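Local coordinates for putative esterase/lipase/thioesterase (Silicibacter sp., PDB 2PBL), which is a putative esterase, lipase or thioesterase of the alpha/beta-hydrolase fold that probably hydrolyses ester or thioester bonds, at residues Leu55-Phe66 / Ala89-Met98; Ile127-Ala138 / Arg159-Leu169. One frame throughout, in Å; residues are numbered along the deposited sequence.

Contact 1: Leu55-Phe66 / Ala89-Met98; sequences LFLPEGTPVGLF and ALSKGWAVAM
V63 lays its CG2 methyl over one face of the W94 indole, 3.4 Å from the centroid of the five-membered ring, a CH-pi contact where two parallel strands of an alpha/beta-hydrolase sheet begin. Strand 94-99 lies between two neighbours here: 64-69 runs parallel to it, as the first and last strands of a beta-alpha-beta unit, and 52-56 runs antiparallel. F56 and V96 form a hydrogen-bonded antiparallel pair, the bond from F56 N to V96 O being nearly straight at 177°. On the parallel side A95 N binds G64 O and F66 N binds A95 O. Small A95 suits a face shared with L55 and L65, whereas glycine suits position 64, where a beta carbon would run into W94 CZ3 and also jam against the preceding carbonyl. F66 turns its CG anti to the backbone N (chi1 161°), which sets its ring beside V96 CG2 and brings CD2 to 3.4 Å from A89 CB on helix 87-91. L90 fits its CD2 methyl against F56 O and the peptide before P58. That helix ends in a Schellman motif, where G93 takes the positive phi, and the G93 carbonyl O then receives V63 N at 2.7 Å, with the donor tilted 34° from the carbonyl plane.

Contact 2: Ile127-Ala138 / Arg159-Leu169; sequences IDGPIVLAGHSA and RIRNVVPISPL
R159 reaches back over the start of strand 131-136, its guanidinium lying with I131 CD1 over one face, 3.8 Å from the plane. NE and NH2 both bind G129 O side-on, and NH2 also donates to I127 O at 2.8 Å, all in the guanidinium plane; the bend at chi3 (64°) turns the group toward these carbonyls. Replacing R159 with alanine is likely to leave the carbonyls of I127 and G129 without these donors and take the guanidinium face away from I131 CD1. I160 then sets its CD1 against L133 CD1 at 4.0 Å, branched chains filling one face of this parallel pair. R161 N binds I131 O nearly straight (173°), while its guanidinium makes a salt bridge to the C-terminal carboxylate of A262. N162 lies alongside V132, ND2 3.4 Å from CG1, and gives that amide to I260 O and A262 O. V163 packs on L133. At I166, N binds G135 O and O receives S137 N at 2.9 Å, holding the turn where S137, with positive phi, probably forms the nucleophile elbow. S167 OG bonds to E215, the probable acid, as a second-shell partner. The S137 OG bond to H242 is consistent with a Ser-His-Glu triad whose serine is held in part by its own N-H to I166 O.

From the N terminus, strand 52-56 leads through the 57-63 turn into strand 64-69, and contact 1 closes a loop when 94-99 returns to lie between those two strands. Helix 109-126 then carries the chain across to strand 131-136, and another loop closes when 160-166 pairs with that strand in contact 2. The two loops follow one another in series, neither enclosing nor crossing the other. Strand 64-69 joins them: L65 N and O probably bond to P130 O and V132 N, and I127 CD1 packs on A95 CB. Contact 1 thus ties the antiparallel margin to the parallel core, while contact 2 extends that core toward strand 206-212.

Contact 1: Leu55-Phe66 / Ala89-Met98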
loop_
_atom_site.group_PDB
_atom_site.type_symbol
_atom_site.label_atom_id
_atom_site.label_comp_id
_atom_site.label_asym_id
_atom_site.label_seq_id
_atom_site.Cartn_x
_atom_site.Cartn_y
_atom_site.Cartn_z
ATOM N N LEU A 55 10.255 2.274 -10.920
ATOM C CA LEU A 55 11.388 2.312 -10.023
ATOM C C LEU A 55 12.068 3.677 -10.121
ATOM O O LEU A 55 12.592 4.073 -11.181
ATOM C CB LEU A 55 12.363 1.194 -10.330
ATOM C CG LEU A 55 13.537 1.015 -9.390
ATOM C CD1 LEU A 55 13.091 0.733 -7.936
ATOM C CD2 LEU A 55 14.374 -0.146 -9.899
ATOM N N PHE A 56 12.007 4.388 -9.009
ATOM C CA PHE A 56 12.595 5.706 -8.871
ATOM C C PHE A 56 13.884 5.594 -8.072
ATOM O O PHE A 56 13.886 5.153 -6.921
ATOM C CB PHE A 56 11.610 6.700 -8.241
ATOM C CG PHE A 56 10.302 6.751 -8.974
ATOM C CD1 PHE A 56 10.246 7.261 -10.260
ATOM C CD2 PHE A 56 9.149 6.215 -8.420
ATOM C CE1 PHE A 56 9.072 7.240 -10.966
ATOM C CE2 PHE A 56 7.966 6.198 -9.142
ATOM C CZ PHE A 56 7.935 6.722 -10.393
ATOM N N LEU A 57 14.971 6.064 -8.680
ATOM C CA LEU A 57 16.306 5.952 -8.096
ATOM C C LEU A 57 16.731 7.255 -7.496
ATOM O O LEU A 57 16.446 8.309 -8.103
ATOM C CB LEU A 57 17.312 5.606 -9.186
ATOM C CG LEU A 57 16.980 4.329 -9.949
ATOM C CD1 LEU A 57 17.880 4.139 -11.113
ATOM C CD2 LEU A 57 17.014 3.107 -9.047
ATOM N N PRO A 58 17.432 7.203 -6.332
ATOM C CA PRO A 58 17.971 8.393 -5.714
ATOM C C PRO A 58 19.223 8.771 -6.468
ATOM O O PRO A 58 19.656 8.045 -7.356
ATOM C CB PRO A 58 18.340 7.926 -4.288
ATOM C CG PRO A 58 18.690 6.518 -4.442
ATOM C CD PRO A 58 17.828 5.990 -5.582
ATOM N N GLU A 59 19.816 9.896 -6.106
ATOM C CA GLU A 59 21.027 10.305 -6.794
ATOM C C GLU A 59 22.241 9.449 -6.478
ATOM O O GLU A 59 23.003 9.129 -7.378
ATOM C CB GLU A 59 21.330 11.765 -6.519
ATOM C CG GLU A 59 20.446 12.694 -7.286
ATOM C CD GLU A 59 20.987 14.096 -7.228
ATOM O OE1 GLU A 59 20.764 14.783 -6.225
ATOM O OE2 GLU A 59 21.634 14.475 -8.205
ATOM N N GLY A 60 22.470 9.095 -5.224
ATOM C CA GLY A 60 23.635 8.239 -4.936
ATOM C C GLY A 60 23.287 6.756 -4.962
ATOM O O GLY A 60 22.252 6.350 -5.488
ATOM N N THR A 61 24.166 5.951 -4.392
ATOM C CA THR A 61 23.913 4.520 -4.183
ATOM C C THR A 61 22.722 4.366 -3.222
ATOM O O THR A 61 22.701 4.950 -2.151
ATOM C CB THR A 61 25.115 3.851 -3.565
ATOM O OG1 THR A 61 26.196 3.914 -4.501
ATOM C CG2 THR A 61 24.810 2.388 -3.242
ATOM N N PRO A 62 21.693 3.656 -3.641
ATOM C CA PRO A 62 20.545 3.538 -2.751
ATOM C C PRO A 62 20.879 2.892 -1.412
ATOM O O PRO A 62 21.663 1.938 -1.368
ATOM C CB PRO A 62 19.568 2.677 -3.576
ATOM C CG PRO A 62 19.992 2.847 -4.968
ATOM C CD PRO A 62 21.461 2.996 -4.933
ATOM N N VAL A 63 20.327 3.437 -0.334
ATOM C CA VAL A 63 20.510 2.874 0.989
ATOM C C VAL A 63 19.598 1.661 1.206
ATOM O O VAL A 63 19.686 0.969 2.246
ATOM C CB VAL A 63 20.207 3.887 2.150
ATOM C CG1 VAL A 63 21.035 5.149 2.021
ATOM C CG2 VAL A 63 18.747 4.218 2.260
ATOM N N GLY A 64 18.683 1.440 0.263
ATOM C CA GLY A 64 17.734 0.376 0.364
ATOM C C GLY A 64 16.560 0.626 -0.550
ATOM O O GLY A 64 16.525 1.621 -1.310
ATOM N N LEU A 65 15.572 -0.259 -0.416
ATOM C CA LEU A 65 14.377 -0.247 -1.240
ATOM C C LEU A 65 13.103 -0.020 -0.473
ATOM O O LEU A 65 12.832 -0.700 0.522
ATOM C CB LEU A 65 14.226 -1.600 -1.947
ATOM C CG LEU A 65 12.917 -1.861 -2.673
ATOM C CD1 LEU A 65 12.763 -0.904 -3.879
ATOM C CD2 LEU A 65 12.825 -3.285 -3.141
ATOM N N PHE A 66 12.295 0.914 -0.964
ATOM C CA PHE A 66 10.999 1.214 -0.370
ATOM C C PHE A 66 9.938 0.903 -1.409
ATOM O O PHE A 66 9.975 1.479 -2.491
ATOM C CB PHE A 66 10.945 2.687 0.093
ATOM C CG PHE A 66 9.544 3.258 0.303
ATOM C CD1 PHE A 66 8.529 2.547 0.873
ATOM C CD2 PHE A 66 9.302 4.586 0.014
ATOM C CE1 PHE A 66 7.314 3.142 1.123
ATOM C CE2 PHE A 66 8.091 5.172 0.229
ATOM C CZ PHE A 66 7.101 4.455 0.796
ATOM N N ALA A 89 11.227 9.649 0.691
ATOM C CA ALA A 89 12.179 8.529 0.814
ATOM C C ALA A 89 13.349 8.689 -0.132
ATOM O O ALA A 89 14.456 8.360 0.235
ATOM C CB ALA A 89 11.470 7.199 0.553
ATOM N N LEU A 90 13.088 9.143 -1.359
ATOM C CA LEU A 90 14.161 9.404 -2.322
ATOM C C LEU A 90 15.186 10.359 -1.734
ATOM O O LEU A 90 16.363 10.133 -1.867
ATOM C CB LEU A 90 13.623 9.992 -3.622
ATOM C CG LEU A 90 13.039 9.067 -4.681
ATOM C CD1 LEU A 90 12.428 9.899 -5.800
ATOM C CD2 LEU A 90 14.092 8.142 -5.229
ATOM N N SER A 91 14.738 11.406 -1.056
ATOM C CA SER A 91 15.650 12.385 -0.470
ATOM C C SER A 91 16.526 11.796 0.630
ATOM O O SER A 91 17.586 12.339 0.904
ATOM C CB SER A 91 14.904 13.610 0.077
ATOM O OG SER A 91 14.291 13.298 1.309
ATOM N N LYS A 92 16.071 10.710 1.274
ATOM C CA LYS A 92 16.837 10.027 2.310
ATOM C C LYS A 92 17.737 8.919 1.705
ATOM O O LYS A 92 18.446 8.223 2.431
ATOM C CB LYS A 92 15.907 9.459 3.388
ATOM C CG LYS A 92 15.223 10.547 4.250
ATOM C CD LYS A 92 14.560 9.947 5.486
ATOM C CE LYS A 92 15.512 9.593 6.641
ATOM N NZ LYS A 92 14.824 8.832 7.776
ATOM N N GLY A 93 17.705 8.764 0.378
ATOM C CA GLY A 93 18.562 7.812 -0.312
ATOM C C GLY A 93 17.984 6.446 -0.635
ATOM O O GLY A 93 18.726 5.561 -1.030
ATOM N N TRP A 94 16.666 6.285 -0.496
ATOM C CA TRP A 94 15.998 5.032 -0.826
ATOM C C TRP A 94 15.565 5.013 -2.279
ATOM O O TRP A 94 15.122 6.035 -2.821
ATOM C CB TRP A 94 14.736 4.882 0.022
ATOM C CG TRP A 94 15.057 4.682 1.453
ATOM C CD1 TRP A 94 15.448 5.634 2.327
ATOM C CD2 TRP A 94 15.089 3.446 2.158
ATOM N NE1 TRP A 94 15.706 5.091 3.553
ATOM C CE2 TRP A 94 15.478 3.741 3.489
ATOM C CE3 TRP A 94 14.795 2.116 1.812
ATOM C CZ2 TRP A 94 15.625 2.757 4.459
ATOM C CZ3 TRP A 94 14.917 1.146 2.785
ATOM C CH2 TRP A 94 15.346 1.457 4.086
ATOM N N ALA A 95 15.685 3.855 -2.911
ATOM C CA ALA A 95 15.060 3.664 -4.228
ATOM C C ALA A 95 13.604 3.382 -3.916
ATOM O O ALA A 95 13.284 2.827 -2.880
ATOM C CB ALA A 95 15.663 2.518 -4.990
ATOM N N VAL A 96 12.700 3.753 -4.800
ATOM C CA VAL A 96 11.292 3.570 -4.504
ATOM C C VAL A 96 10.549 2.841 -5.616
ATOM O O VAL A 96 10.534 3.293 -6.757
ATOM C CB VAL A 96 10.621 4.963 -4.221
ATOM C CG1 VAL A 96 9.125 4.810 -3.982
ATOM C CG2 VAL A 96 11.309 5.636 -3.040
ATOM N N ALA A 97 9.913 1.715 -5.276
ATOM C CA ALA A 97 9.180 0.957 -6.251
ATOM C C ALA A 97 7.691 1.123 -6.035
ATOM O O ALA A 97 7.236 1.049 -4.897
ATOM C CB ALA A 97 9.562 -0.553 -6.172
HETATM N N MSE A 98 6.930 1.193 -7.118
HETATM C CA MSE A 98 5.485 1.297 -7.061
HETATM C C MSE A 98 4.800 0.366 -8.053
HETATM O O MSE A 98 4.783 0.617 -9.224
HETATM C CB MSE A 98 5.036 2.738 -7.279
HETATM C CG MSE A 98 5.326 3.581 -6.068
HETATM SE SE MSE A 98 4.695 5.430 -6.291
HETATM C CE MSE A 98 5.219 6.182 -4.639
HETATM O O HOH W 1 18.362 11.409 -4.083
HETATM O O HOH W 2 21.660 7.347 -1.666
#

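Contact 2: Ile127-Ala138 / Arg159-Leu169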
loop_
_atom_site.group_PDB
_atom_site.type_symbol
_atom_site.label_atom_id
_atom_site.label_comp_id
_atom_site.label_asym_id
_atom_site.label_seq_id
_atom_site.Cartn_x
_atom_site.Cartn_y
_atom_site.Cartn_z
ATOM N N ILE A 127 17.300 -3.610 -6.507
ATOM C CA ILE A 127 17.877 -2.839 -5.465
ATOM C C ILE A 127 18.372 -3.725 -4.323
ATOM O O ILE A 127 17.631 -4.571 -3.789
ATOM C CB ILE A 127 16.845 -1.817 -4.920
ATOM C CG1 ILE A 127 16.240 -0.967 -6.043
ATOM C CG2 ILE A 127 17.468 -0.931 -3.859
ATOM C CD1 ILE A 127 17.227 -0.035 -6.713
ATOM N N ASP A 128 19.601 -3.486 -3.919
ATOM C CA ASP A 128 20.159 -4.186 -2.815
ATOM C C ASP A 128 19.823 -3.428 -1.522
ATOM O O ASP A 128 19.516 -2.236 -1.548
ATOM C CB ASP A 128 21.678 -4.283 -2.968
ATOM C CG ASP A 128 22.107 -5.088 -4.170
ATOM O OD1 ASP A 128 21.285 -5.786 -4.773
ATOM O OD2 ASP A 128 23.315 -5.046 -4.494
ATOM N N GLY A 129 19.867 -4.138 -0.398
ATOM C CA GLY A 129 19.753 -3.503 0.890
ATOM C C GLY A 129 18.477 -3.867 1.614
ATOM O O GLY A 129 17.717 -4.693 1.123
ATOM N N PRO A 130 18.211 -3.215 2.770
ATOM C CA PRO A 130 16.990 -3.478 3.438
ATOM C C PRO A 130 15.770 -3.041 2.599
ATOM O O PRO A 130 15.854 -2.157 1.736
ATOM C CB PRO A 130 17.098 -2.646 4.705
ATOM C CG PRO A 130 17.959 -1.514 4.324
ATOM C CD PRO A 130 19.005 -2.193 3.497
ATOM N N ILE A 131 14.648 -3.654 2.909
ATOM C CA ILE A 131 13.411 -3.362 2.238
ATOM C C ILE A 131 12.406 -2.822 3.258
ATOM O O ILE A 131 12.274 -3.379 4.344
ATOM C CB ILE A 131 12.823 -4.643 1.625
ATOM C CG1 ILE A 131 13.807 -5.206 0.597
ATOM C CG2 ILE A 131 11.413 -4.329 1.066
ATOM C CD1 ILE A 131 13.413 -6.529 -0.024
ATOM N N VAL A 132 11.732 -1.734 2.883
ATOM C CA VAL A 132 10.644 -1.154 3.681
ATOM C C VAL A 132 9.406 -1.093 2.775
ATOM O O VAL A 132 9.496 -0.800 1.577
ATOM C CB VAL A 132 10.985 0.190 4.370
ATOM C CG1 VAL A 132 12.085 -0.009 5.460
ATOM C CG2 VAL A 132 11.365 1.312 3.344
ATOM N N LEU A 133 8.258 -1.383 3.376
ATOM C CA LEU A 133 7.001 -1.448 2.688
ATOM C C LEU A 133 6.014 -0.484 3.271
ATOM O O LEU A 133 5.889 -0.409 4.488
ATOM C CB LEU A 133 6.397 -2.859 2.852
ATOM C CG LEU A 133 7.168 -4.076 2.293
ATOM C CD1 LEU A 133 6.361 -5.356 2.434
ATOM C CD2 LEU A 133 7.620 -3.828 0.851
ATOM N N ALA A 134 5.305 0.245 2.410
ATOM C CA ALA A 134 4.137 0.999 2.872
ATOM C C ALA A 134 3.068 0.861 1.804
ATOM O O ALA A 134 3.359 0.616 0.638
ATOM C CB ALA A 134 4.440 2.458 3.142
ATOM N N GLY A 135 1.840 1.021 2.217
ATOM C CA GLY A 135 0.717 0.862 1.310
ATOM C C GLY A 135 -0.535 1.455 1.922
ATOM O O GLY A 135 -0.736 1.400 3.147
ATOM N N HIS A 136 -1.375 2.009 1.049
ATOM C CA HIS A 136 -2.549 2.740 1.474
ATOM C C HIS A 136 -3.851 2.011 1.199
ATOM O O HIS A 136 -4.099 1.591 0.055
ATOM C CB HIS A 136 -2.499 4.092 0.752
ATOM C CG HIS A 136 -3.677 4.984 0.997
ATOM N ND1 HIS A 136 -4.388 5.552 -0.034
ATOM C CD2 HIS A 136 -4.247 5.423 2.140
ATOM C CE1 HIS A 136 -5.354 6.303 0.463
ATOM N NE2 HIS A 136 -5.310 6.223 1.780
ATOM N N SER A 137 -4.648 1.810 2.242
ATOM C CA SER A 137 -5.998 1.271 2.070
ATOM C C SER A 137 -5.884 -0.201 1.576
ATOM O O SER A 137 -5.288 -1.032 2.323
ATOM C CB SER A 137 -6.796 2.238 1.195
ATOM O OG SER A 137 -8.208 2.040 1.337
ATOM N N ALA A 138 -6.405 -0.536 0.398
ATOM C CA ALA A 138 -6.191 -1.885 -0.184
ATOM C C ALA A 138 -4.691 -2.204 -0.231
ATOM O O ALA A 138 -4.267 -3.384 -0.102
ATOM C CB ALA A 138 -6.767 -1.967 -1.598
ATOM N N ARG A 159 14.787 -9.666 4.457
ATOM C CA ARG A 159 15.286 -8.286 4.284
ATOM C C ARG A 159 14.288 -7.227 4.669
ATOM O O ARG A 159 14.659 -6.030 4.764
ATOM C CB ARG A 159 15.656 -8.060 2.843
ATOM C CG ARG A 159 16.874 -8.843 2.337
ATOM C CD ARG A 159 16.928 -8.834 0.844
ATOM N NE ARG A 159 17.126 -7.480 0.310
ATOM C CZ ARG A 159 17.106 -7.187 -0.975
ATOM N NH1 ARG A 159 16.947 -8.125 -1.881
ATOM N NH2 ARG A 159 17.286 -5.944 -1.377
ATOM N N ILE A 160 13.023 -7.620 4.924
ATOM C CA ILE A 160 12.039 -6.569 5.238
ATOM C C ILE A 160 12.329 -6.039 6.643
ATOM O O ILE A 160 12.316 -6.791 7.632
ATOM C CB ILE A 160 10.610 -7.052 5.144
ATOM C CG1 ILE A 160 10.265 -7.434 3.707
ATOM C CG2 ILE A 160 9.609 -5.968 5.631
ATOM C CD1 ILE A 160 8.918 -8.145 3.617
ATOM N N ARG A 161 12.526 -4.725 6.729
ATOM C CA ARG A 161 12.872 -4.053 7.975
ATOM C C ARG A 161 11.668 -3.438 8.661
ATOM O O ARG A 161 11.492 -3.598 9.858
ATOM C CB ARG A 161 13.957 -2.992 7.705
ATOM C CG ARG A 161 14.310 -2.126 8.880
ATOM C CD ARG A 161 15.574 -1.355 8.701
ATOM N NE ARG A 161 15.789 -0.397 9.793
ATOM C CZ ARG A 161 16.316 -0.731 10.972
ATOM N NH1 ARG A 161 16.617 -1.991 11.252
ATOM N NH2 ARG A 161 16.469 0.187 11.908
ATOM N N ASN A 162 10.849 -2.740 7.889
ATOM C CA ASN A 162 9.670 -2.019 8.405
ATOM C C ASN A 162 8.499 -2.249 7.456
ATOM O O ASN A 162 8.662 -2.312 6.214
ATOM C CB ASN A 162 9.857 -0.470 8.422
ATOM C CG ASN A 162 11.073 0.037 9.203
ATOM O OD1 ASN A 162 11.357 -0.444 10.266
ATOM N ND2 ASN A 162 11.796 1.135 8.669
ATOM N N VAL A 163 7.302 -2.351 8.029
ATOM C CA VAL A 163 6.062 -2.395 7.261
ATOM C C VAL A 163 5.113 -1.376 7.890
ATOM O O VAL A 163 4.779 -1.490 9.088
ATOM C CB VAL A 163 5.383 -3.786 7.190
ATOM C CG1 VAL A 163 4.131 -3.661 6.336
ATOM C CG2 VAL A 163 6.315 -4.799 6.584
ATOM N N VAL A 164 4.659 -0.427 7.057
ATOM C CA VAL A 164 3.771 0.687 7.471
ATOM C C VAL A 164 2.526 0.723 6.596
ATOM O O VAL A 164 2.493 1.410 5.556
ATOM C CB VAL A 164 4.482 2.075 7.451
ATOM C CG1 VAL A 164 3.555 3.176 8.013
ATOM C CG2 VAL A 164 5.763 2.012 8.247
ATOM N N PRO A 165 1.483 -0.022 7.004
ATOM C CA PRO A 165 0.180 -0.006 6.318
ATOM C C PRO A 165 -0.558 1.230 6.746
ATOM O O PRO A 165 -0.718 1.469 7.952
ATOM C CB PRO A 165 -0.535 -1.226 6.920
ATOM C CG PRO A 165 0.530 -2.023 7.586
ATOM C CD PRO A 165 1.458 -1.025 8.100
ATOM N N ILE A 166 -0.889 2.064 5.769
ATOM C CA ILE A 166 -1.498 3.324 6.013
ATOM C C ILE A 166 -2.995 3.119 5.756
ATOM O O ILE A 166 -3.407 2.801 4.630
ATOM C CB ILE A 166 -0.928 4.378 5.062
ATOM C CG1 ILE A 166 0.616 4.469 5.195
ATOM C CG2 ILE A 166 -1.604 5.691 5.337
ATOM C CD1 ILE A 166 1.318 5.273 3.975
ATOM N N SER A 167 -3.803 3.269 6.802
ATOM C CA SER A 167 -5.245 3.105 6.690
ATOM C C SER A 167 -5.577 1.758 6.039
ATOM O O SER A 167 -6.339 1.681 5.068
ATOM C CB SER A 167 -5.810 4.261 5.882
ATOM O OG SER A 167 -5.257 5.501 6.344
ATOM N N PRO A 168 -5.038 0.658 6.615
ATOM C CA PRO A 168 -5.250 -0.641 6.007
ATOM C C PRO A 168 -6.642 -1.296 6.201
ATOM O O PRO A 168 -7.404 -0.988 7.138
ATOM C CB PRO A 168 -4.249 -1.523 6.763
ATOM C CG PRO A 168 -4.235 -0.890 8.159
ATOM C CD PRO A 168 -4.188 0.582 7.822
ATOM N N LEU A 169 -6.954 -2.183 5.280
ATOM C CA LEU A 169 -8.040 -3.142 5.484
ATOM C C LEU A 169 -7.374 -4.389 6.079
ATOM O O LEU A 169 -6.623 -5.093 5.360
ATOM C CB LEU A 169 -8.725 -3.452 4.168
ATOM C CG LEU A 169 -9.402 -2.115 3.777
ATOM C CD1 LEU A 169 -9.429 -1.803 2.333
ATOM C CD2 LEU A 169 -10.793 -2.101 4.410
#